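Long-range contacts in putative fimbrial subunit (Corynebacterium diphtheriae, PDB 4HSQ), which is the major pilin SpaD, which probably builds the shaft of a surface pilus, seen here as its second and third domains: residues V112-T116 / D261-L265; R121-I125 / V135-T139; V143-G147 / V207-E211. All coordinates share one frame. Residue numbers count along the deposited sequence, not the author numbering.

Contact 1 of 3, residues V112-T116 / D261-L265; sequences VGNTT and DEVTL. With CA (calcium ion), chain B.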
# COMPACT_ATOMS: atom_id res chain seq x y z
N VAL A 112 1.57 -3.34 -8.19
CA VAL A 112 1.80 -1.93 -8.50
C VAL A 112 0.81 -1.52 -9.61
O VAL A 112 0.15 -0.50 -9.50
CB VAL A 112 3.28 -1.72 -8.90
CG1 VAL A 112 3.50 -0.35 -9.56
CG2 VAL A 112 4.19 -1.91 -7.69
N GLY A 113 0.72 -2.32 -10.66
CA GLY A 113 -0.16 -1.94 -11.77
C GLY A 113 0.45 -0.86 -12.65
O GLY A 113 1.67 -0.74 -12.74
N ASN A 114 -0.40 -0.06 -13.29
CA ASN A 114 0.06 0.90 -14.31
C ASN A 114 0.40 2.30 -13.81
O ASN A 114 0.91 3.11 -14.59
CB ASN A 114 -0.93 0.94 -15.46
CG ASN A 114 -0.93 -0.34 -16.29
OD1 ASN A 114 0.04 -1.11 -16.33
ND2 ASN A 114 -2.02 -0.59 -16.99
N THR A 115 0.22 2.58 -12.50
CA THR A 115 0.63 3.85 -11.90
C THR A 115 1.21 3.52 -10.54
O THR A 115 0.71 2.60 -9.87
CB THR A 115 -0.54 4.87 -11.78
OG1 THR A 115 -1.58 4.32 -10.96
CG2 THR A 115 -1.10 5.35 -13.14
N THR A 116 2.16 4.31 -10.07
CA THR A 116 2.63 4.11 -8.70
C THR A 116 1.53 4.54 -7.75
O THR A 116 1.33 3.88 -6.73
CB THR A 116 3.93 4.88 -8.43
OG1 THR A 116 3.69 6.27 -8.68
CG2 THR A 116 5.10 4.38 -9.29
N ASP A 261 10.57 1.76 -16.91
CA ASP A 261 9.38 2.54 -17.17
C ASP A 261 9.11 3.44 -15.96
O ASP A 261 9.92 3.49 -15.03
CB ASP A 261 8.19 1.64 -17.56
CG ASP A 261 7.76 0.66 -16.50
OD1 ASP A 261 7.97 0.94 -15.32
OD2 ASP A 261 7.11 -0.35 -16.85
N GLU A 262 8.00 4.17 -15.99
CA GLU A 262 7.71 5.14 -14.94
C GLU A 262 7.20 4.50 -13.62
O GLU A 262 7.01 5.23 -12.66
CB GLU A 262 6.71 6.21 -15.46
CG GLU A 262 5.30 5.70 -15.75
CD GLU A 262 5.04 5.18 -17.15
OE1 GLU A 262 5.97 4.63 -17.79
OE2 GLU A 262 3.89 5.31 -17.61
N VAL A 263 6.99 3.14 -13.55
CA VAL A 263 6.51 2.50 -12.31
C VAL A 263 7.60 1.55 -11.74
O VAL A 263 7.37 0.87 -10.73
CB VAL A 263 5.15 1.75 -12.48
CG1 VAL A 263 4.05 2.69 -12.95
CG2 VAL A 263 5.26 0.53 -13.42
N THR A 264 8.76 1.50 -12.40
CA THR A 264 9.87 0.60 -12.06
C THR A 264 11.17 1.35 -11.88
O THR A 264 11.55 2.17 -12.71
CB THR A 264 10.06 -0.48 -13.17
OG1 THR A 264 8.79 -1.03 -13.51
CG2 THR A 264 11.03 -1.61 -12.75
N LEU A 265 11.88 1.01 -10.83
CA LEU A 265 13.23 1.47 -10.61
C LEU A 265 14.10 0.30 -11.00
O LEU A 265 13.83 -0.81 -10.55
CB LEU A 265 13.44 1.89 -9.17
CG LEU A 265 14.76 2.62 -8.89
CD1 LEU A 265 14.54 3.73 -7.88
CD2 LEU A 265 15.81 1.67 -8.35
CA CA B . 11.68 4.12 -13.81
O HOH W 1 1.96 5.32 -15.33
O HOH W 2 13.62 4.73 -12.39
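The calcium-binding loop of the third pilin domain meets the 112-116 loop, between strands 100-109 and 117-127 of the second domain. Residues 261-264 form a type I beta turn, and two of its carbonyls, Asp261 O and Thr264 O, each bind the calcium ion at 2.2 Å; Ile251, Glu253, Asp260 and water 2 complete the site. An Asx turn fixes the bend: Asp261 OD1 accepts from Val263 N at 3.0 Å and also takes the hydroxyl of Thr264, OG1 to OD1 2.8 Å. So shaped, the turn points the Val263 side chain into the curve of residues 112-116. Val263 CG1 lies 3.6 Å from Asn114 O and 3.8 Å from Thr116 N, while Val263 CB meets Val112 CG1 at 4.0 Å. Gly113, at phi 77° and psi -152°, turns the chain where a CB would jam against the preceding carbonyl. No direct hydrogen bond crosses; instead water 1 donates to Asn114 O at 2.6 Å and to Glu262 OE2 at 3.0 Å. Both segments lean on strand 142-155: Thr116 pairs through its backbone with His146, Val263 and Leu265 with Lys148, and the Thr116 side chain also touches Ile251 of helix 248-252.

Contact 2 of 3, residues R121-I125 / V135-T139; sequences RADVI and VKNKT
Build two extended strands, 122-125 and 135-138, antiparallel, axes 4.7 Å apart at closest and 156° between their directions. Val124 and Asn137 form the hydrogen-bonded pair: Val124 N to Asn137 O 2.8 Å, Asn137 N to Val124 O 2.9 Å. Asp123-Lys138 and Ile125-Lys136 are non-hydrogen-bonded pairs, CA atoms 4.3 and 4.5 Å apart. On their face, Asp123 (chi1 m, chi2 -66°) sets OD1 3.3 Å from NZ of Lys138 (m, t, 109°, p), a salt bridge with a weak hydrogen bond; Lys136, t through chi3, then p, lays CG 3.8 Å from Ile125 CG1. Val124 and Asn137, both m, share the other face, Val124 CG2 to Asn137 CB 4.0 Å. Thr139 N gives to Ala122 O at 2.8 Å, but its p rotamer lets OG1 accept from Ala122 N at 3.0 Å. Arg121 (t, t, m) carries NH1 to Thr139 O, 3.3 Å. Val124 and Ala122 pack on Ile25 of strand 20-28: a beta hairpin in a beta sandwich, consistent with a CnaA-type pilin domain.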
# COMPACT_ATOMS: atom_id res chain seq x y z
N ARG A 121 -11.09 7.35 -2.06
CA ARG A 121 -12.08 8.33 -1.61
C ARG A 121 -13.32 7.58 -1.15
O ARG A 121 -13.62 6.50 -1.65
CB ARG A 121 -12.43 9.29 -2.78
CG ARG A 121 -13.04 10.60 -2.31
CD ARG A 121 -13.66 11.38 -3.46
NE ARG A 121 -12.66 11.86 -4.42
CZ ARG A 121 -12.06 13.04 -4.36
NH1 ARG A 121 -12.32 13.88 -3.36
NH2 ARG A 121 -11.18 13.40 -5.29
N ALA A 122 -14.08 8.17 -0.24
CA ALA A 122 -15.31 7.52 0.20
C ALA A 122 -16.45 8.53 0.31
O ALA A 122 -16.24 9.74 0.21
CB ALA A 122 -15.09 6.85 1.55
N ASP A 123 -17.65 8.01 0.51
CA ASP A 123 -18.88 8.75 0.72
C ASP A 123 -19.56 8.22 1.97
O ASP A 123 -19.49 7.02 2.26
CB ASP A 123 -19.84 8.57 -0.49
CG ASP A 123 -19.23 8.65 -1.88
OD1 ASP A 123 -18.77 9.73 -2.26
OD2 ASP A 123 -19.25 7.62 -2.60
N VAL A 124 -20.26 9.10 2.69
CA VAL A 124 -21.13 8.72 3.78
C VAL A 124 -22.51 9.19 3.30
O VAL A 124 -22.64 10.31 2.77
CB VAL A 124 -20.73 9.17 5.21
CG1 VAL A 124 -19.30 8.74 5.54
CG2 VAL A 124 -20.92 10.66 5.41
N ILE A 125 -23.47 8.29 3.31
CA ILE A 125 -24.82 8.56 2.80
C ILE A 125 -25.80 8.25 3.92
O ILE A 125 -25.79 7.14 4.48
CB ILE A 125 -25.11 7.75 1.48
CG1 ILE A 125 -23.97 7.97 0.44
CG2 ILE A 125 -26.48 8.14 0.88
CD1 ILE A 125 -23.80 6.89 -0.66
N VAL A 135 -28.67 12.64 2.32
CA VAL A 135 -27.48 13.51 2.30
C VAL A 135 -26.28 12.65 1.92
O VAL A 135 -26.16 11.53 2.42
CB VAL A 135 -27.27 14.24 3.65
CG1 VAL A 135 -25.95 15.03 3.67
CG2 VAL A 135 -28.45 15.17 3.98
N LYS A 136 -25.42 13.15 1.01
CA LYS A 136 -24.23 12.45 0.58
C LYS A 136 -23.02 13.38 0.77
O LYS A 136 -22.92 14.43 0.13
CB LYS A 136 -24.36 11.94 -0.87
CG LYS A 136 -23.14 11.17 -1.36
CD LYS A 136 -22.99 11.27 -2.88
CE LYS A 136 -22.21 10.11 -3.46
NZ LYS A 136 -23.10 8.97 -3.80
N ASN A 137 -22.11 12.99 1.68
CA ASN A 137 -20.89 13.75 1.97
C ASN A 137 -19.70 12.93 1.54
O ASN A 137 -19.62 11.75 1.86
CB ASN A 137 -20.80 14.09 3.44
CG ASN A 137 -21.88 15.04 3.88
OD1 ASN A 137 -22.29 15.92 3.13
ND2 ASN A 137 -22.34 14.89 5.10
N LYS A 138 -18.85 13.52 0.71
CA LYS A 138 -17.66 12.85 0.18
C LYS A 138 -16.45 13.25 1.01
O LYS A 138 -16.38 14.37 1.53
CB LYS A 138 -17.43 13.22 -1.30
CG LYS A 138 -18.62 12.92 -2.21
CD LYS A 138 -18.36 13.34 -3.65
CE LYS A 138 -18.16 12.16 -4.57
NZ LYS A 138 -19.45 11.54 -4.96
N THR A 139 -15.49 12.32 1.13
CA THR A 139 -14.27 12.64 1.84
C THR A 139 -13.30 13.27 0.87
O THR A 139 -13.53 13.29 -0.35
CB THR A 139 -13.62 11.33 2.39
OG1 THR A 139 -13.20 10.56 1.25
CG2 THR A 139 -14.52 10.52 3.33

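Contact 3 of 3, residues V143-G147 / V207-E211; sequences VTYHG and VTDFE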
# COMPACT_ATOMS: atom_id res chain seq x y z
N VAL A 143 -3.78 9.12 -1.09
CA VAL A 143 -3.01 8.40 -2.10
C VAL A 143 -1.96 7.55 -1.41
O VAL A 143 -1.35 7.98 -0.43
CB VAL A 143 -2.38 9.39 -3.13
CG1 VAL A 143 -1.80 8.65 -4.33
CG2 VAL A 143 -3.40 10.44 -3.62
N THR A 144 -1.71 6.38 -1.99
CA THR A 144 -0.68 5.41 -1.56
C THR A 144 0.16 5.10 -2.78
O THR A 144 -0.41 4.74 -3.82
CB THR A 144 -1.36 4.15 -1.00
OG1 THR A 144 -2.20 4.54 0.09
CG2 THR A 144 -0.34 3.11 -0.55
N TYR A 145 1.48 5.13 -2.64
CA TYR A 145 2.37 4.87 -3.77
C TYR A 145 3.24 3.64 -3.58
O TYR A 145 3.89 3.49 -2.54
CB TYR A 145 3.32 6.05 -4.01
CG TYR A 145 2.66 7.36 -4.37
CD1 TYR A 145 2.53 7.75 -5.70
CD2 TYR A 145 2.18 8.21 -3.38
CE1 TYR A 145 1.99 9.01 -6.03
CE2 TYR A 145 1.66 9.47 -3.70
CZ TYR A 145 1.55 9.85 -5.03
OH TYR A 145 1.00 11.07 -5.34
N HIS A 146 3.30 2.81 -4.61
CA HIS A 146 4.16 1.63 -4.65
C HIS A 146 4.83 1.58 -5.97
O HIS A 146 4.23 1.98 -6.96
CB HIS A 146 3.38 0.32 -4.42
CG HIS A 146 2.90 0.12 -3.01
ND1 HIS A 146 1.74 0.73 -2.55
CD2 HIS A 146 3.42 -0.64 -2.01
CE1 HIS A 146 1.61 0.33 -1.29
NE2 HIS A 146 2.59 -0.49 -0.92
N GLY A 147 6.02 1.00 -6.03
CA GLY A 147 6.72 0.87 -7.31
C GLY A 147 7.37 -0.48 -7.43
O GLY A 147 7.47 -1.23 -6.45
N VAL A 207 6.85 3.32 -1.61
CA VAL A 207 7.83 4.41 -1.82
C VAL A 207 8.26 4.97 -0.46
O VAL A 207 7.48 4.96 0.51
CB VAL A 207 7.32 5.54 -2.74
CG1 VAL A 207 6.81 4.98 -4.07
CG2 VAL A 207 6.26 6.43 -2.04
N THR A 208 9.49 5.51 -0.40
CA THR A 208 10.01 6.03 0.87
C THR A 208 9.65 7.49 1.16
O THR A 208 9.76 7.90 2.31
CB THR A 208 11.54 5.90 0.88
OG1 THR A 208 12.08 6.67 -0.21
CG2 THR A 208 12.00 4.45 0.75
N ASP A 209 9.26 8.28 0.15
CA ASP A 209 9.09 9.74 0.33
C ASP A 209 7.66 10.19 0.58
O ASP A 209 7.39 11.38 0.69
CB ASP A 209 9.66 10.47 -0.93
CG ASP A 209 8.95 10.10 -2.21
OD1 ASP A 209 8.77 8.89 -2.46
OD2 ASP A 209 8.52 11.02 -2.93
N PHE A 210 6.71 9.25 0.65
CA PHE A 210 5.30 9.59 0.83
C PHE A 210 4.66 8.42 1.51
O PHE A 210 4.78 7.29 1.03
CB PHE A 210 4.67 9.88 -0.51
CG PHE A 210 3.35 10.59 -0.45
CD1 PHE A 210 2.17 9.87 -0.28
CD2 PHE A 210 3.27 11.97 -0.63
CE1 PHE A 210 0.94 10.52 -0.25
CE2 PHE A 210 2.03 12.62 -0.63
CZ PHE A 210 0.87 11.88 -0.45
N GLU A 211 4.02 8.68 2.65
CA GLU A 211 3.39 7.60 3.41
C GLU A 211 2.29 8.13 4.29
O GLU A 211 2.30 9.31 4.69
CB GLU A 211 4.43 6.80 4.24
CG GLU A 211 4.96 7.52 5.45
CD GLU A 211 6.31 7.02 5.93
OE1 GLU A 211 6.79 5.98 5.42
OE2 GLU A 211 6.88 7.67 6.83
O HOH W 3 2.45 6.26 -0.21
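Val207 starts the second segment as the chain leaves strand 199-206, and its N donates to Tyr145 O at 3.1 Å, nearly straight at 175°. Its side chain, pointing at the strand, sets CG2 3.6 Å from Tyr145 CB and rests on Ile251 of helix 248-252. The chain then swings out: Thr208 pairs through its backbone with Phe246, and Asp209 forms a salt bridge with Arg248. Phe210 brings it back. Its ring (chi1 t) receives the edge of Tyr145 on one face in a T-shaped stack, centroids 5.0 Å apart, planes at 80°, Tyr145 CE2 to Phe210 CD1 3.5 Å. The edge of the Phe210 ring meets the backbone, CE1 3.4 Å from Val143 O. Where the backbones have parted, water 3 spans them, accepting from Tyr145 N at 2.9 Å and donating to Phe210 O at 2.8 Å. Glu211, its CA-to-CB bond directed away, forms a salt bridge with Lys221. Arg248 makes a cation-pi contact with Tyr145, so the aromatic pair extends to the helix. Strand 142-155 thus joins the adhesin-type second domain to the prealbumin-like third, whose 207-211 segment packs Val207 and Phe210 against it: an interdomain junction consistent with a CnaA-CnaB pilin.

How the contacts relate
From the N terminus, residues 112-116 come first and stay open longest: contact 1 closes only at 261-265, after 144 intervening residues, and encloses the other two. Contact 2 closes early, a local hairpin within the second domain. Contact 3 opens four residues past Thr139 and closes across 59 residues into the third domain; the two follow in series. Contacts 1 and 3 touch, their centres about 11 Å apart: Thr116 O lies 3.1 Å from His146 N, a probable hydrogen bond, and Val112 CG2 3.5 Å from Gly147 C. Together they bind the domain junction, whereas contact 2 sits about 30 Å from contact 1, centre to centre, linked through the common sheet of strands 117-127, 142-155 and 264-271.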